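Side-chain contacts in TRAP-type transporter, periplasmic component (Cupriavidus necator, PDB 4P8B), which binds (S)-2-acetolactate as the soluble periplasmic component of a TRAP-type transporter and probably hands it to the membrane subunits for uptake: residues A[36-41]-A[197-202]; A[51-56]-A[66-71]; A[73-78]-A[89-94]; A[153-158]-A[176-181]; A[219-222]-A[226-229]. All coordinates share one frame; numbering follows the deposited sequence.

Contacts 1 and 4 both touch the bound (2S)-2-acetolactate, their centres about 13 Å apart, so residues from four separate segments meet around one small ligand. Contacts 2 and 3 lie farther out, with centres about 13 Å apart, and share the five-stranded mixed sheet through strands 66-69 and 93-97; Leu37 of contact 1 packs on Leu68 of contact 2. Contact 5, about 14 Å from contacts 1 and 4 between centres, backs the pocket through Val220, which lies against Leu39 and Trp199. Along the chain, contacts 2, 3 and 4 close in turn between the two segments of contact 1, and contact 5 follows. Together they run from the sheet of one lobe, through the ligand site, to the other.

Contact 1. Residues A[36-41]-A[197-202]. With X2X ((2S)-2-hydroxy-2-methyl-3-oxobutanoic acid), chain D.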
# COMPACT_ATOMS: atom_id res chain seq x y z
N SER A 36 0.24 14.42 4.74
CA SER A 36 0.46 13.97 3.38
C SER A 36 -0.30 12.68 3.09
O SER A 36 -0.30 11.75 3.93
CB SER A 36 1.96 13.75 3.15
OG SER A 36 2.16 13.42 1.78
N LEU A 37 -0.93 12.60 1.91
CA LEU A 37 -1.62 11.41 1.43
C LEU A 37 -1.37 11.30 -0.06
O LEU A 37 -1.55 12.30 -0.77
CB LEU A 37 -3.13 11.57 1.59
CG LEU A 37 -3.64 11.76 3.01
CD1 LEU A 37 -5.10 12.20 2.99
CD2 LEU A 37 -3.45 10.52 3.85
N VAL A 38 -1.05 10.11 -0.57
CA VAL A 38 -1.01 9.94 -2.02
C VAL A 38 -2.42 10.01 -2.58
O VAL A 38 -2.66 10.72 -3.54
CB VAL A 38 -0.38 8.60 -2.43
CG1 VAL A 38 -0.46 8.40 -3.93
CG2 VAL A 38 1.06 8.55 -2.01
N LEU A 39 -3.36 9.31 -1.94
CA LEU A 39 -4.75 9.23 -2.40
C LEU A 39 -5.67 10.05 -1.51
O LEU A 39 -5.56 10.00 -0.27
CB LEU A 39 -5.20 7.77 -2.37
CG LEU A 39 -4.41 6.82 -3.27
CD1 LEU A 39 -5.02 5.41 -3.21
CD2 LEU A 39 -4.37 7.33 -4.70
N GLY A 40 -6.57 10.78 -2.13
CA GLY A 40 -7.52 11.60 -1.44
C GLY A 40 -8.76 10.83 -1.01
O GLY A 40 -8.83 9.61 -1.15
N PRO A 41 -9.75 11.54 -0.48
CA PRO A 41 -10.94 10.95 0.14
C PRO A 41 -11.88 10.16 -0.80
O PRO A 41 -12.83 9.58 -0.31
CB PRO A 41 -11.68 12.17 0.69
CG PRO A 41 -10.64 13.24 0.82
CD PRO A 41 -9.66 12.99 -0.27
N MSE A 197 6.84 4.61 -12.07
CA MSE A 197 6.41 6.00 -12.01
C MSE A 197 5.40 6.22 -10.90
O MSE A 197 4.79 5.29 -10.40
CB MSE A 197 5.83 6.45 -13.35
CG MSE A 197 4.54 5.79 -13.68
SE MSE A 197 4.02 5.97 -15.57
CE MSE A 197 5.29 4.78 -16.32
N SER A 198 5.30 7.48 -10.49
CA SER A 198 4.37 7.87 -9.45
C SER A 198 2.93 7.60 -9.83
O SER A 198 2.60 7.42 -11.01
CB SER A 198 4.49 9.36 -9.16
OG SER A 198 4.03 10.10 -10.29
N TRP A 199 2.05 7.60 -8.84
CA TRP A 199 0.64 7.43 -9.08
C TRP A 199 0.14 8.54 -10.03
O TRP A 199 -0.62 8.26 -10.96
CB TRP A 199 -0.13 7.46 -7.76
CG TRP A 199 -1.61 7.52 -7.91
CD1 TRP A 199 -2.42 8.57 -7.61
CD2 TRP A 199 -2.46 6.50 -8.44
NE1 TRP A 199 -3.72 8.26 -7.89
CE2 TRP A 199 -3.78 7.00 -8.41
CE3 TRP A 199 -2.24 5.23 -8.95
CZ2 TRP A 199 -4.87 6.25 -8.84
CZ3 TRP A 199 -3.33 4.48 -9.39
CH2 TRP A 199 -4.63 5.01 -9.34
N ALA A 200 0.59 9.77 -9.85
CA ALA A 200 0.17 10.84 -10.75
C ALA A 200 0.57 10.50 -12.19
O ALA A 200 -0.21 10.65 -13.16
CB ALA A 200 0.76 12.18 -10.34
N ASP A 201 1.81 10.09 -12.37
CA ASP A 201 2.32 9.86 -13.71
C ASP A 201 1.70 8.62 -14.38
O ASP A 201 1.63 8.52 -15.61
CB ASP A 201 3.85 9.77 -13.67
CG ASP A 201 4.52 11.12 -13.54
OD1 ASP A 201 3.84 12.15 -13.80
OD2 ASP A 201 5.72 11.16 -13.23
N ALA A 202 1.24 7.68 -13.57
CA ALA A 202 0.60 6.50 -14.10
C ALA A 202 -0.66 6.82 -14.89
O ALA A 202 -0.97 6.11 -15.85
CB ALA A 202 0.28 5.54 -12.97
OAD X2X D . 1.04 4.42 -6.55
CAH X2X D . 0.20 3.52 -6.25
OAE X2X D . -0.06 2.57 -7.04
CAI X2X D . -0.51 3.56 -4.94
CAB X2X D . -1.46 4.74 -4.95
OAF X2X D . -1.11 2.33 -4.64
CAG X2X D . 0.56 3.76 -3.92
OAC X2X D . 0.79 4.88 -3.47
CAA X2X D . 1.39 2.60 -3.47
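Val38 and Trp199 bring the two backbones closest, with 7.7 Å between their CA atoms; no hydrogen bond joins 36-41 to 197-202, and side chains and ligand fill the gap. Segment 36-41 is the loop after strand 33-36, whereas 197-202 enters a helix at Ser198, an N-cap residue whose OG accepts from Asp201 N at 3.0 Å. The indole of Trp199, its CG anti to the backbone N (chi1 170°), reaches across to the loop. Leu39 lays CD2 over one face of the five-membered ring in a CH-pi contact, 3.7 Å from the centroid, the two side chains crossing at about a right angle. The same face also receives the ligand methyl CAB, 3.8 Å above the ring plane and offset toward the rim. Val38 packs beside the CB of Trp199, with CG1 at 4.0 Å, and turns the same methyl toward the ketone oxygen OAC of acetolactate at 3.8 Å. Three apolar side chains thus form a wall against the ligand methyl CAB. Trp45 of helix 44-59 backs Val38 and Leu39, Gln79 accepts from Trp199 N, and Val220 of helix 218-223 touches both Leu39 and Trp199.

Contact 2. Residues A[51-56]-A[66-71]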
# COMPACT_ATOMS: atom_id res chain seq x y z
N ILE A 51 -10.68 10.85 8.44
CA ILE A 51 -11.25 10.44 9.72
C ILE A 51 -10.26 10.76 10.84
O ILE A 51 -10.64 11.28 11.90
CB ILE A 51 -11.59 8.94 9.73
CG1 ILE A 51 -12.75 8.67 8.76
CG2 ILE A 51 -11.94 8.44 11.14
CD1 ILE A 51 -12.97 7.20 8.41
N TRP A 52 -8.98 10.49 10.61
CA TRP A 52 -7.97 10.77 11.62
C TRP A 52 -7.97 12.26 11.94
O TRP A 52 -8.00 12.66 13.11
CB TRP A 52 -6.60 10.34 11.10
CG TRP A 52 -5.49 10.42 12.10
CD1 TRP A 52 -5.59 10.48 13.47
CD2 TRP A 52 -4.10 10.46 11.80
NE1 TRP A 52 -4.33 10.54 14.02
CE2 TRP A 52 -3.40 10.53 13.02
CE3 TRP A 52 -3.37 10.42 10.61
CZ2 TRP A 52 -2.01 10.57 13.08
CZ3 TRP A 52 -1.99 10.46 10.67
CH2 TRP A 52 -1.32 10.51 11.90
N ALA A 53 -7.92 13.08 10.90
CA ALA A 53 -7.87 14.53 11.09
C ALA A 53 -9.10 15.03 11.84
O ALA A 53 -8.97 15.84 12.77
CB ALA A 53 -7.74 15.21 9.74
N ASP A 54 -10.28 14.54 11.46
CA ASP A 54 -11.53 14.98 12.08
C ASP A 54 -11.55 14.56 13.55
O ASP A 54 -11.95 15.33 14.42
CB ASP A 54 -12.77 14.42 11.37
CG ASP A 54 -12.95 14.96 9.96
OD1 ASP A 54 -12.27 15.94 9.59
OD2 ASP A 54 -13.79 14.41 9.21
N LEU A 55 -11.11 13.34 13.85
CA LEU A 55 -11.16 12.89 15.24
C LEU A 55 -10.18 13.67 16.10
O LEU A 55 -10.48 13.99 17.26
CB LEU A 55 -10.84 11.40 15.33
CG LEU A 55 -11.89 10.43 14.81
CD1 LEU A 55 -11.39 8.99 14.92
CD2 LEU A 55 -13.23 10.57 15.54
N VAL A 56 -9.01 13.98 15.57
CA VAL A 56 -8.02 14.74 16.33
C VAL A 56 -8.53 16.13 16.66
O VAL A 56 -8.41 16.59 17.80
CB VAL A 56 -6.69 14.87 15.57
CG1 VAL A 56 -5.81 15.93 16.21
CG2 VAL A 56 -5.98 13.51 15.51
N ILE A 66 -5.63 19.96 11.38
CA ILE A 66 -4.82 19.31 10.37
C ILE A 66 -5.43 19.46 8.98
O ILE A 66 -6.61 19.22 8.78
CB ILE A 66 -4.69 17.82 10.67
CG1 ILE A 66 -4.07 17.58 12.05
CG2 ILE A 66 -3.85 17.12 9.58
CD1 ILE A 66 -4.40 16.20 12.62
N LYS A 67 -4.60 19.89 8.03
CA LYS A 67 -5.02 20.02 6.65
C LYS A 67 -4.46 18.85 5.86
O LYS A 67 -3.28 18.51 5.99
CB LYS A 67 -4.52 21.34 6.07
CG LYS A 67 -4.83 21.50 4.57
CD LYS A 67 -4.52 22.90 4.05
CE LYS A 67 -5.51 23.92 4.58
NZ LYS A 67 -6.83 23.83 3.90
N LEU A 68 -5.31 18.27 5.01
CA LEU A 68 -4.92 17.17 4.12
C LEU A 68 -4.29 17.71 2.84
O LEU A 68 -4.76 18.68 2.25
CB LEU A 68 -6.13 16.31 3.78
CG LEU A 68 -6.50 15.16 4.72
CD1 LEU A 68 -6.46 15.52 6.19
CD2 LEU A 68 -7.89 14.63 4.31
N TYR A 69 -3.20 17.07 2.43
CA TYR A 69 -2.51 17.38 1.18
C TYR A 69 -2.46 16.11 0.33
O TYR A 69 -1.46 15.39 0.31
CB TYR A 69 -1.10 17.89 1.46
CG TYR A 69 -1.06 19.30 2.01
CD1 TYR A 69 -1.29 19.56 3.36
CD2 TYR A 69 -0.80 20.39 1.18
CE1 TYR A 69 -1.24 20.85 3.87
CE2 TYR A 69 -0.74 21.68 1.67
CZ TYR A 69 -0.98 21.90 3.00
OH TYR A 69 -0.93 23.20 3.46
N PRO A 70 -3.56 15.83 -0.38
CA PRO A 70 -3.58 14.65 -1.25
C PRO A 70 -2.73 14.83 -2.50
O PRO A 70 -2.29 15.94 -2.84
CB PRO A 70 -5.06 14.51 -1.59
CG PRO A 70 -5.60 15.90 -1.52
CD PRO A 70 -4.83 16.58 -0.41
N GLY A 71 -2.55 13.75 -3.22
CA GLY A 71 -1.69 13.74 -4.38
C GLY A 71 -0.21 13.82 -4.07
O GLY A 71 0.60 14.01 -4.97
O HOH W 1 -8.16 18.32 11.83
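Ala53 and Ile66 form the tight part of this contact: their CA atoms are 5.7 Å apart, and Ala53 CB lies 4.1 Å from Ile66 CB. The small methyl of Ala53 lets the strand come in close and also meets Leu68 CD1 at 3.8 Å, so one alanine is touched by two branched side chains from the same side of the strand. One turn on, Val56 takes the other end of Ile66. With its CG1 anti to the carbonyl carbon and beside the backbone N (chi1 -58°), Ile66 carries CD1 to 3.9 Å from Val56 CG1, the two side chains crossing at about a right angle. Helix 44-59 is the connection of a beta-alpha-beta crossover between the parallel neighbours 33-36 and 66-69, and its short segment runs nearly antiparallel to the strand, at 171° with the axes 8.7 Å apart. Met35 of strand 33-36 touches both Ala53 and Ile66, while helix 258-279 packs on Trp52 and Val56. The contact is looser toward solvent, on the side of the exposed Asp54 and Lys67. There a water gives a hydrogen to Ala53 O at 2.8 Å and accepts one from Ile66 N at 3.0 Å, linking helix and strand where no direct hydrogen bond does.

Contact 3. Residues A[73-78]-A[89-94]; sequences SLVAGD and GVIDMA
Val90 and Ile91 are the residues of 89-94 that meet Leu74 and Val75, through apolar side chains except where Val90 touches a backbone carbonyl. Gly89 comes first: with a positive phi of 99°, it is the first residue after helix 82-88 to leave helical geometry. Val90 follows at the exposed margin of the contact and sets CG1 3.9 Å from the carbonyl oxygen of Leu74, touching backbone instead of a side chain. Ile91 does most of the packing. Its CG1, beside the backbone N with chi1 at -64°, packs against Leu74, 3.8 Å from its CB and 3.9 Å from its CD1, as the two side chains cross obliquely. Ile91 CD1 continues to Val75 CG1 at 4.3 Å, a looser touch near the start of the type I' turn that spans Val75 to Asp78. That turn is closed by Asp78 N donating to Val75 O at 2.9 Å, and it leads the chain toward Gln79, a ligand-binding residue. After Ile91 the chain turns away: Asp92 spends its carboxylate elsewhere, OD2 accepting from Lys34 N, and Met93, a selenomethionine, and Ala94 enter strand 93-97. Around the contact, Ile91 and Val75 both rest on Ala85 of helix 82-88, Leu74 lies on Lys34 of strand 33-36 and Tyr69 of strand 66-69, and strand 93-97 pairs with 33-36 on one side and 241-249 on the other.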
# COMPACT_ATOMS: atom_id res chain seq x y z
N SER A 73 1.29 16.24 -2.84
CA SER A 73 1.72 17.55 -3.31
C SER A 73 2.87 18.13 -2.49
O SER A 73 3.66 18.91 -3.02
CB SER A 73 0.57 18.56 -3.31
OG SER A 73 0.19 18.88 -1.98
N LEU A 74 2.99 17.74 -1.22
CA LEU A 74 4.05 18.29 -0.40
C LEU A 74 5.44 17.87 -0.88
O LEU A 74 6.44 18.50 -0.51
CB LEU A 74 3.83 17.91 1.07
CG LEU A 74 2.64 18.63 1.71
CD1 LEU A 74 2.25 18.04 3.06
CD2 LEU A 74 2.95 20.09 1.88
N VAL A 75 5.51 16.79 -1.66
CA VAL A 75 6.75 16.40 -2.34
C VAL A 75 6.58 16.42 -3.88
O VAL A 75 7.19 15.64 -4.60
CB VAL A 75 7.29 15.01 -1.87
CG1 VAL A 75 7.85 15.15 -0.47
CG2 VAL A 75 6.21 13.95 -1.91
N ALA A 76 5.72 17.31 -4.38
CA ALA A 76 5.52 17.48 -5.82
C ALA A 76 5.17 16.17 -6.53
O ALA A 76 5.60 15.92 -7.66
CB ALA A 76 6.75 18.15 -6.44
N GLY A 77 4.38 15.35 -5.85
CA GLY A 77 3.93 14.08 -6.39
C GLY A 77 4.90 12.93 -6.30
O GLY A 77 4.57 11.81 -6.68
N ASP A 78 6.11 13.19 -5.81
CA ASP A 78 7.18 12.19 -5.82
C ASP A 78 7.07 11.33 -4.56
O ASP A 78 7.80 11.50 -3.57
CB ASP A 78 8.51 12.91 -5.89
CG ASP A 78 9.67 12.00 -6.22
OD1 ASP A 78 9.49 10.78 -6.26
OD2 ASP A 78 10.79 12.56 -6.43
N GLY A 89 10.63 16.92 8.31
CA GLY A 89 9.65 17.85 8.84
C GLY A 89 8.99 18.77 7.81
O GLY A 89 8.23 19.67 8.17
N VAL A 90 9.28 18.55 6.53
CA VAL A 90 8.51 19.20 5.49
C VAL A 90 7.05 18.76 5.59
O VAL A 90 6.12 19.53 5.39
CB VAL A 90 9.08 18.85 4.11
CG1 VAL A 90 8.11 19.23 2.98
CG2 VAL A 90 10.43 19.53 3.92
N ILE A 91 6.85 17.49 5.93
CA ILE A 91 5.53 16.94 6.20
C ILE A 91 5.41 16.66 7.70
O ILE A 91 6.30 16.05 8.29
CB ILE A 91 5.33 15.61 5.42
CG1 ILE A 91 5.36 15.88 3.92
CG2 ILE A 91 4.01 14.95 5.80
CD1 ILE A 91 5.48 14.63 3.09
N ASP A 92 4.29 17.06 8.30
CA ASP A 92 4.13 16.91 9.75
C ASP A 92 3.65 15.52 10.12
O ASP A 92 4.05 14.97 11.15
CB ASP A 92 3.11 17.92 10.27
CG ASP A 92 3.56 19.38 10.09
OD1 ASP A 92 4.76 19.69 10.19
OD2 ASP A 92 2.67 20.20 9.84
N MSE A 93 2.77 14.97 9.29
CA MSE A 93 2.18 13.66 9.56
C MSE A 93 1.72 13.06 8.24
O MSE A 93 1.62 13.76 7.23
CB MSE A 93 1.03 13.73 10.57
CG MSE A 93 -0.18 14.59 10.20
SE MSE A 93 -1.00 15.48 11.82
CE MSE A 93 -1.67 13.90 12.68
N ALA A 94 1.42 11.77 8.22
CA ALA A 94 1.02 11.14 6.97
C ALA A 94 0.32 9.83 7.22
O ALA A 94 0.49 9.22 8.28
CB ALA A 94 2.25 10.91 6.10

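Contact 4. Residues A[153-158]-A[176-181]. With X2X ((2S)-2-hydroxy-2-methyl-3-oxobutanoic acid), chain D.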
# COMPACT_ATOMS: atom_id res chain seq x y z
N GLY A 153 -4.25 -2.67 0.13
CA GLY A 153 -4.80 -3.99 -0.08
C GLY A 153 -4.00 -4.85 -1.00
O GLY A 153 -2.90 -4.52 -1.39
N PHE A 154 -4.56 -6.01 -1.32
CA PHE A 154 -3.93 -6.94 -2.27
C PHE A 154 -3.92 -6.35 -3.66
O PHE A 154 -4.96 -5.88 -4.17
CB PHE A 154 -4.63 -8.32 -2.25
CG PHE A 154 -4.19 -9.17 -1.10
CD1 PHE A 154 -3.00 -9.87 -1.17
CD2 PHE A 154 -4.94 -9.24 0.05
CE1 PHE A 154 -2.57 -10.64 -0.09
CE2 PHE A 154 -4.51 -10.00 1.12
CZ PHE A 154 -3.33 -10.70 1.05
N ARG A 155 -2.75 -6.34 -4.28
CA ARG A 155 -2.53 -5.58 -5.50
C ARG A 155 -2.70 -6.48 -6.72
O ARG A 155 -1.86 -7.31 -7.01
CB ARG A 155 -1.15 -4.92 -5.46
CG ARG A 155 -0.97 -3.99 -4.26
CD ARG A 155 0.39 -3.32 -4.20
NE ARG A 155 0.62 -2.35 -5.27
CZ ARG A 155 0.27 -1.07 -5.24
NH1 ARG A 155 -0.40 -0.58 -4.22
NH2 ARG A 155 0.57 -0.28 -6.26
N GLU A 156 -3.84 -6.32 -7.40
CA GLU A 156 -4.22 -7.19 -8.51
C GLU A 156 -3.73 -6.57 -9.82
O GLU A 156 -3.83 -5.35 -10.02
CB GLU A 156 -5.73 -7.41 -8.50
CG GLU A 156 -6.33 -7.75 -7.12
CD GLU A 156 -5.74 -8.98 -6.46
OE1 GLU A 156 -4.82 -9.61 -6.99
OE2 GLU A 156 -6.22 -9.31 -5.34
N VAL A 157 -3.20 -7.40 -10.70
CA VAL A 157 -2.64 -6.93 -11.96
C VAL A 157 -3.70 -6.76 -13.05
O VAL A 157 -4.55 -7.64 -13.25
CB VAL A 157 -1.46 -7.85 -12.42
CG1 VAL A 157 -1.93 -9.31 -12.67
CG2 VAL A 157 -0.78 -7.30 -13.65
N SER A 158 -3.69 -5.61 -13.70
CA SER A 158 -4.60 -5.32 -14.79
C SER A 158 -3.81 -4.95 -16.03
O SER A 158 -2.67 -4.52 -15.96
CB SER A 158 -5.56 -4.19 -14.45
OG SER A 158 -4.91 -2.92 -14.38
N ARG A 176 3.16 -0.60 -15.44
CA ARG A 176 3.60 0.39 -14.48
C ARG A 176 3.70 -0.22 -13.09
O ARG A 176 2.80 -0.93 -12.66
CB ARG A 176 2.64 1.58 -14.47
CG ARG A 176 2.96 2.66 -13.44
CD ARG A 176 2.25 2.37 -12.15
NE ARG A 176 2.56 3.36 -11.13
CZ ARG A 176 1.98 3.39 -9.93
NH1 ARG A 176 1.05 2.51 -9.61
NH2 ARG A 176 2.32 4.34 -9.07
N VAL A 177 4.78 0.15 -12.39
CA VAL A 177 4.96 -0.15 -10.98
C VAL A 177 5.39 1.14 -10.28
O VAL A 177 5.75 2.13 -10.93
CB VAL A 177 5.99 -1.29 -10.76
CG1 VAL A 177 5.49 -2.61 -11.38
CG2 VAL A 177 7.36 -0.92 -11.29
N VAL A 178 5.38 1.14 -8.95
CA VAL A 178 5.93 2.24 -8.18
C VAL A 178 7.43 2.12 -8.25
O VAL A 178 7.96 1.01 -8.41
CB VAL A 178 5.46 2.15 -6.72
CG1 VAL A 178 6.09 3.25 -5.89
CG2 VAL A 178 3.95 2.22 -6.64
N GLY A 179 8.15 3.23 -8.07
CA GLY A 179 9.60 3.22 -8.10
C GLY A 179 10.29 2.65 -6.88
O GLY A 179 11.03 3.34 -6.19
N SER A 180 10.06 1.37 -6.62
CA SER A 180 10.80 0.63 -5.59
C SER A 180 11.37 -0.63 -6.28
O SER A 180 10.60 -1.42 -6.81
CB SER A 180 9.87 0.29 -4.43
OG SER A 180 10.13 -0.98 -3.86
N PRO A 181 12.71 -0.78 -6.30
CA PRO A 181 13.39 -1.76 -7.17
C PRO A 181 12.91 -3.21 -7.09
O PRO A 181 13.00 -3.94 -8.07
CB PRO A 181 14.87 -1.66 -6.75
CG PRO A 181 14.95 -0.63 -5.67
CD PRO A 181 13.67 0.13 -5.65
OAD X2X D . 1.04 4.42 -6.55
CAH X2X D . 0.20 3.52 -6.25
OAE X2X D . -0.06 2.57 -7.04
CAI X2X D . -0.51 3.56 -4.94
CAB X2X D . -1.46 4.74 -4.95
OAF X2X D . -1.11 2.33 -4.64
CAG X2X D . 0.56 3.76 -3.92
OAC X2X D . 0.79 4.88 -3.47
CAA X2X D . 1.39 2.60 -3.47
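The carboxylate site of the acetolactate pocket draws Arg155 and Arg176 together, with Val178 beside them. Arg176 grips the carboxylate through both terminal nitrogens: NH1 donates to OAE and NH2 to OAD, each at 2.8 Å and almost straight, at 176° and 178°. OAD sits at the edge of the guanidinium and in its plane. A bend at chi2 (-91°) in an otherwise extended chain carries the group to the ligand, and the backbone N of Val178 lies over the centre of one face, 4.1 Å above it. The paired bonds of Arg176 are the arginine-carboxylate pairing well known in the solute-binding protein 7 family. Arg155 has OAE at the edge of its guanidinium, near the plane, and donates to it from NH2 at 3.0 Å; its NH1 donates to the hydroxyl oxygen OAF, also at 3.0 Å. OAE therefore takes one hydrogen bond from each arginine, and Arg155 can read the hydroxyl and carboxylate of the ligand together. In the two-lobed periplasmic binding fold, Arg155 lies at the junction between strands 144-154 and 156-159, which belong to different sheets. The two cationic ends approach within 4.4 Å, Arg155 NH2 to Arg176 NH1, about the negative charge expected on the ligand. Glu215 pairs with Arg155 NE and Asp242 with NH1, while Met197 O accepts from Arg176 NH2. Val178 packs its CG2 against the carboxylate, 3.6 Å from the ligand OAD.

Contact 5. Residues A[219-222]-A[226-229]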
# COMPACT_ATOMS: atom_id res chain seq x y z
N SER A 219 -9.95 -1.47 -4.37
CA SER A 219 -10.62 -0.22 -4.04
C SER A 219 -10.03 0.97 -4.80
O SER A 219 -10.74 1.95 -5.04
CB SER A 219 -10.58 0.03 -2.54
OG SER A 219 -9.25 0.17 -2.08
N VAL A 220 -8.77 0.88 -5.16
CA VAL A 220 -8.07 1.88 -5.95
C VAL A 220 -8.49 1.74 -7.42
O VAL A 220 -8.86 2.73 -8.05
CB VAL A 220 -6.56 1.75 -5.77
CG1 VAL A 220 -5.81 2.69 -6.69
CG2 VAL A 220 -6.18 2.00 -4.30
N PHE A 221 -8.51 0.51 -7.94
CA PHE A 221 -9.00 0.25 -9.30
C PHE A 221 -10.39 0.84 -9.46
O PHE A 221 -10.70 1.50 -10.45
CB PHE A 221 -9.02 -1.28 -9.52
CG PHE A 221 -9.43 -1.71 -10.90
CD1 PHE A 221 -10.77 -1.78 -11.24
CD2 PHE A 221 -8.48 -2.02 -11.85
CE1 PHE A 221 -11.15 -2.20 -12.50
CE2 PHE A 221 -8.87 -2.41 -13.13
CZ PHE A 221 -10.18 -2.51 -13.44
N ALA A 222 -11.24 0.60 -8.47
CA ALA A 222 -12.63 1.06 -8.54
C ALA A 222 -12.77 2.57 -8.45
O ALA A 222 -13.42 3.19 -9.28
CB ALA A 222 -13.46 0.39 -7.46
N LEU A 226 -10.38 2.55 -13.23
CA LEU A 226 -9.25 2.29 -14.13
C LEU A 226 -9.68 1.61 -15.42
O LEU A 226 -8.96 1.67 -16.41
CB LEU A 226 -8.14 1.51 -13.43
CG LEU A 226 -7.41 2.31 -12.35
CD1 LEU A 226 -6.25 1.46 -11.82
CD2 LEU A 226 -6.89 3.62 -12.85
N TYR A 227 -10.87 1.02 -15.42
CA TYR A 227 -11.43 0.48 -16.65
C TYR A 227 -11.64 1.56 -17.70
O TYR A 227 -11.74 1.25 -18.88
CB TYR A 227 -12.75 -0.27 -16.40
CG TYR A 227 -13.69 0.46 -15.49
CD1 TYR A 227 -14.61 1.39 -15.98
CD2 TYR A 227 -13.65 0.24 -14.12
CE1 TYR A 227 -15.45 2.07 -15.11
CE2 TYR A 227 -14.48 0.91 -13.26
CZ TYR A 227 -15.38 1.82 -13.74
OH TYR A 227 -16.21 2.47 -12.87
N THR A 228 -11.72 2.82 -17.31
CA THR A 228 -11.87 3.92 -18.25
C THR A 228 -10.55 4.34 -18.90
O THR A 228 -10.55 5.12 -19.85
CB THR A 228 -12.54 5.17 -17.64
OG1 THR A 228 -11.66 5.80 -16.70
CG2 THR A 228 -13.86 4.78 -16.98
N VAL A 229 -9.44 3.80 -18.39
CA VAL A 229 -8.13 4.02 -18.98
C VAL A 229 -7.49 2.68 -19.35
O VAL A 229 -6.33 2.39 -19.06
CB VAL A 229 -7.21 4.90 -18.10
CG1 VAL A 229 -7.70 6.36 -18.13
CG2 VAL A 229 -7.13 4.38 -16.69
O HOH W 2 -15.75 1.81 -10.31
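Phe221 holds its CG anti to the backbone N (chi1 -177°), which swings the ring from helix 218-223 toward Leu226 and Tyr227; Tyr227 instead has CG between its backbone N and carbonyl carbon (chi1 45°), with the ring beside Phe221. The motif is a helix followed by a short 3-10 turn: the chain leaves helix 218-223 and folds back through 226-228. The return is tied by Leu226 N, which donates to Phe221 O five residues earlier at 3.0 Å, a nearly straight bond (164°) lying in the carbonyl plane. Leu226 then folds over its partner. CB sits over one face of the Phe221 ring, offset toward the rim, in a CH-pi contact 4.2 Å from the centroid. Its CD1 reaches further back, to 3.9 Å from Phe221 CA, so this leucine touches both the ring and the main chain of the helix. Tyr227 meets the CE1 side of the same ring, its CD2 3.9 Å from Phe221 CE1, which approaches near the plane of the tyrosine at its edge. Beyond the pair, Trp291 packs edge-to-face with Phe221, His297 stacks on Tyr227, and Met294 of helix 289-295 touches both side chains. Leu226 packs on Met206 of helix 199-208. At the tyrosine hydroxyl, a water in the plane of the Tyr227 ring lies 2.7 Å from OH and gives a hydrogen to Ala222 O at 2.9 Å.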